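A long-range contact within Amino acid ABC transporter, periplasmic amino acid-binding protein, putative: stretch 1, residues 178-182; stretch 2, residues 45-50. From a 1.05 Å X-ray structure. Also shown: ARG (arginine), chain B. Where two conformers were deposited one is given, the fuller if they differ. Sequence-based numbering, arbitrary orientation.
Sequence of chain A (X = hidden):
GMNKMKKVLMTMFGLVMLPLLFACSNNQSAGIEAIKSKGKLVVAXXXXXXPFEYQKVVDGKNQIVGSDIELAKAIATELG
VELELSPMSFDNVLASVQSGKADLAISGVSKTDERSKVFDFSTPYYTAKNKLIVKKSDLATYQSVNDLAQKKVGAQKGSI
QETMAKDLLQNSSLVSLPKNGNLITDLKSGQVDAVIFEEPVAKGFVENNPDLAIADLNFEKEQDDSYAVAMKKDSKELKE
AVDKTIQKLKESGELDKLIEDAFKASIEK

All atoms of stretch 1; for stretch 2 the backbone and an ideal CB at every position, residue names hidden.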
# COMPACT_ATOMS: atom_id res chain seq x y z
N PRO A 178 -4.13 -8.41 10.20
CA PRO A 178 -3.01 -7.47 10.14
C PRO A 178 -2.12 -7.68 8.93
O PRO A 178 -1.69 -6.69 8.37
CB PRO A 178 -2.24 -7.73 11.44
CG PRO A 178 -3.29 -8.17 12.38
CD PRO A 178 -4.29 -8.96 11.57
N LYS A 179 -1.84 -8.94 8.55
CA LYS A 179 -0.83 -9.21 7.53
C LYS A 179 -1.42 -9.62 6.19
O LYS A 179 -2.25 -10.56 6.14
CB LYS A 179 0.09 -10.33 8.00
CG LYS A 179 0.86 -10.01 9.26
CD LYS A 179 1.89 -11.09 9.61
CE LYS A 179 2.69 -10.72 10.85
NZ LYS A 179 3.67 -11.77 11.25
N ASN A 180 -0.96 -9.01 5.10
CA ASN A 180 -1.45 -9.40 3.77
C ASN A 180 -1.13 -10.85 3.44
O ASN A 180 -1.94 -11.53 2.78
CB ASN A 180 -0.92 -8.47 2.71
CG ASN A 180 -1.50 -7.08 2.82
OD1 ASN A 180 -2.69 -6.92 3.12
ND2 ASN A 180 -0.69 -6.05 2.56
N GLY A 181 0.03 -11.33 3.84
CA GLY A 181 0.36 -12.72 3.58
C GLY A 181 -0.62 -13.68 4.24
O GLY A 181 -0.89 -14.78 3.74
N ASN A 182 -1.15 -13.31 5.39
CA ASN A 182 -2.11 -14.16 6.05
C ASN A 182 -3.47 -14.15 5.35
O ASN A 182 -4.17 -15.16 5.36
CB ASN A 182 -2.19 -13.84 7.54
CG ASN A 182 -0.92 -14.27 8.30
OD1 ASN A 182 -0.19 -15.15 7.85
ND2 ASN A 182 -0.69 -13.68 9.47
N UNK A 45 6.49 2.06 7.29
CA UNK A 45 5.89 1.32 6.19
C UNK A 45 5.64 -0.13 6.61
O UNK A 45 6.25 -0.63 7.56
CB UNK A 45 6.79 1.38 4.95
N UNK A 46 4.77 -0.81 5.86
CA UNK A 46 4.49 -2.23 6.07
C UNK A 46 4.91 -3.00 4.82
O UNK A 46 4.21 -2.94 3.80
CB UNK A 46 3.01 -2.46 6.38
N UNK A 47 6.05 -3.72 4.88
CA UNK A 47 6.65 -4.29 3.66
C UNK A 47 6.06 -5.66 3.21
O UNK A 47 6.76 -6.66 3.11
CB UNK A 47 8.15 -4.45 3.89
N UNK A 48 4.77 -5.67 2.91
CA UNK A 48 4.05 -6.83 2.43
C UNK A 48 3.06 -6.33 1.37
O UNK A 48 1.86 -6.59 1.53
CB UNK A 48 3.34 -7.57 3.57
N UNK A 49 3.54 -5.59 0.36
CA UNK A 49 2.68 -4.78 -0.49
C UNK A 49 3.40 -4.49 -1.82
O UNK A 49 3.51 -3.34 -2.25
CB UNK A 49 2.29 -3.48 0.22
N UNK A 50 3.88 -5.55 -2.48
CA UNK A 50 4.55 -5.37 -3.77
C UNK A 50 3.54 -4.79 -4.76
O UNK A 50 2.38 -5.22 -4.79
CB UNK A 50 5.13 -6.69 -4.29
N ARG B . -4.06 1.88 0.16
CA ARG B . -4.63 1.24 1.37
C ARG B . -4.76 2.23 2.52
O ARG B . -4.09 3.28 2.50
CB ARG B . -3.84 -0.00 1.75
CG ARG B . -2.35 0.26 1.95
CD ARG B . -1.65 -0.91 2.60
NE ARG B . -0.21 -0.75 2.50
CZ ARG B . 0.69 -1.58 2.99
NH1 ARG B . 1.98 -1.32 2.85
NH2 ARG B . 0.29 -2.67 3.64
OXT ARG B . -5.52 1.89 3.49

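Position 45 lies at the far end of the stretch, in an extended backbone conformation (phi/psi -164/162), and its ideal CB finds nothing of stretch 1 within 5.5 Å. Stretch 1 therefore sets no requirement here, and many side chains would fit. The deposited residue is Leu-45, which makes no contact with stretch 1.

At position 46 the CA-to-CB bond points toward stretch 1, yet the ideal CB is too far away for a small side chain to touch it. A side chain of moderate length could enter the space between the backbone and the amide of Asn-180, where the guanidinium end of the bound arginine also lies. That group is rich in donors, so an acceptor would be useful: Asn, Asp, Gln or Glu could all be considered. The residue is Asn-46, with chi1 in the t well. Asn-46 OD1 accepts a hydrogen bond from ARG NH2 at 2.9 Å, while Asn-46 O, in the backbone, accepts one from ARG NH1, also at 2.9 Å; the latter bond needs no particular side chain. Asn-46 OD1 is 4.2 Å from Asn-180 ND2, so the two amides are merely neighbours.

At position 47 the ideal CB has no atom of stretch 1 within 5.5 Å, and the phi of -84° is compatible with proline, though also with most other residues. Pro-47 is found there, out of reach of stretch 1.

Position 48 faces stretch 1 most directly: its CA is 6.2 Å from Asn-180 CA, and CA-to-CB points toward the start of a helix. Lys-179 occupies the N-cap position, and the first turn leaves amide hydrogens without acceptors from a preceding turn. The ideal CB is 5.0 Å from Gly-181 N, a gap that a short acceptor could bridge. Asp or Asn would reach, whereas the hydroxyl of Ser or Thr would fall short; Asp is favoured by the positive end of the helix dipole. The deposited residue is Asp-48. With chi1 at -170° (t), Asp-48 OD2 comes within 2.9 Å of Gly-181 N, which donates a hydrogen bond to it; Asp-48 OD2 is also 3.1 Å from Asn-180 N. Gly-181 itself has no side chain, although a CB would have room. Independently of residue type, Asp-48 O accepts a hydrogen bond from Asn-180 ND2 at 2.8 Å, with a nearly straight angle of 167°, so that backbone and side chain both join the two stretches.

At position 49 CA-to-CB runs sideways, and the ideal CB is 4.6 Å from Asn-180 ND2. The adjacent arginine guanidinium is flat and cationic, so an aromatic ring would suit the site, whether Phe, Tyr or Trp; an aliphatic side chain could also pack there. Phe-49 is the deposited residue. ARG CZ lies over one face of its ring, while Asn-180 ND2 sits at the ring edge, near its plane, 3.7 Å from Phe-49 CD1.

Position 50 lies out of reach of stretch 1, which leaves the choice unconstrained from that side. Ala-50 makes no contact with it.

Stretch 2 45-50: LNPDFA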
# COMPACT_ATOMS: atom_id res chain seq x y z
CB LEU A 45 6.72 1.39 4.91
CG LEU A 45 8.01 0.57 4.86
CD1 LEU A 45 8.64 0.73 3.50
CD2 LEU A 45 9.03 0.78 5.97
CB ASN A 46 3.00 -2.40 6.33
CG ASN A 46 2.61 -3.86 6.33
OD1 ASN A 46 1.76 -4.31 5.53
ND2 ASN A 46 3.29 -4.64 7.16
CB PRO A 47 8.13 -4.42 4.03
CG PRO A 47 8.09 -4.73 5.50
CD PRO A 47 6.97 -3.85 6.03
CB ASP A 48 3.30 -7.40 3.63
CG ASP A 48 2.68 -8.76 3.35
OD1 ASP A 48 2.90 -9.31 2.25
OD2 ASP A 48 2.00 -9.28 4.26
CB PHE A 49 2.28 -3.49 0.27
CG PHE A 49 1.01 -2.84 -0.21
CD1 PHE A 49 -0.20 -3.46 -0.01
CD2 PHE A 49 1.02 -1.59 -0.83
CE1 PHE A 49 -1.38 -2.83 -0.40
CE2 PHE A 49 -0.14 -0.97 -1.21
CZ PHE A 49 -1.36 -1.59 -1.01
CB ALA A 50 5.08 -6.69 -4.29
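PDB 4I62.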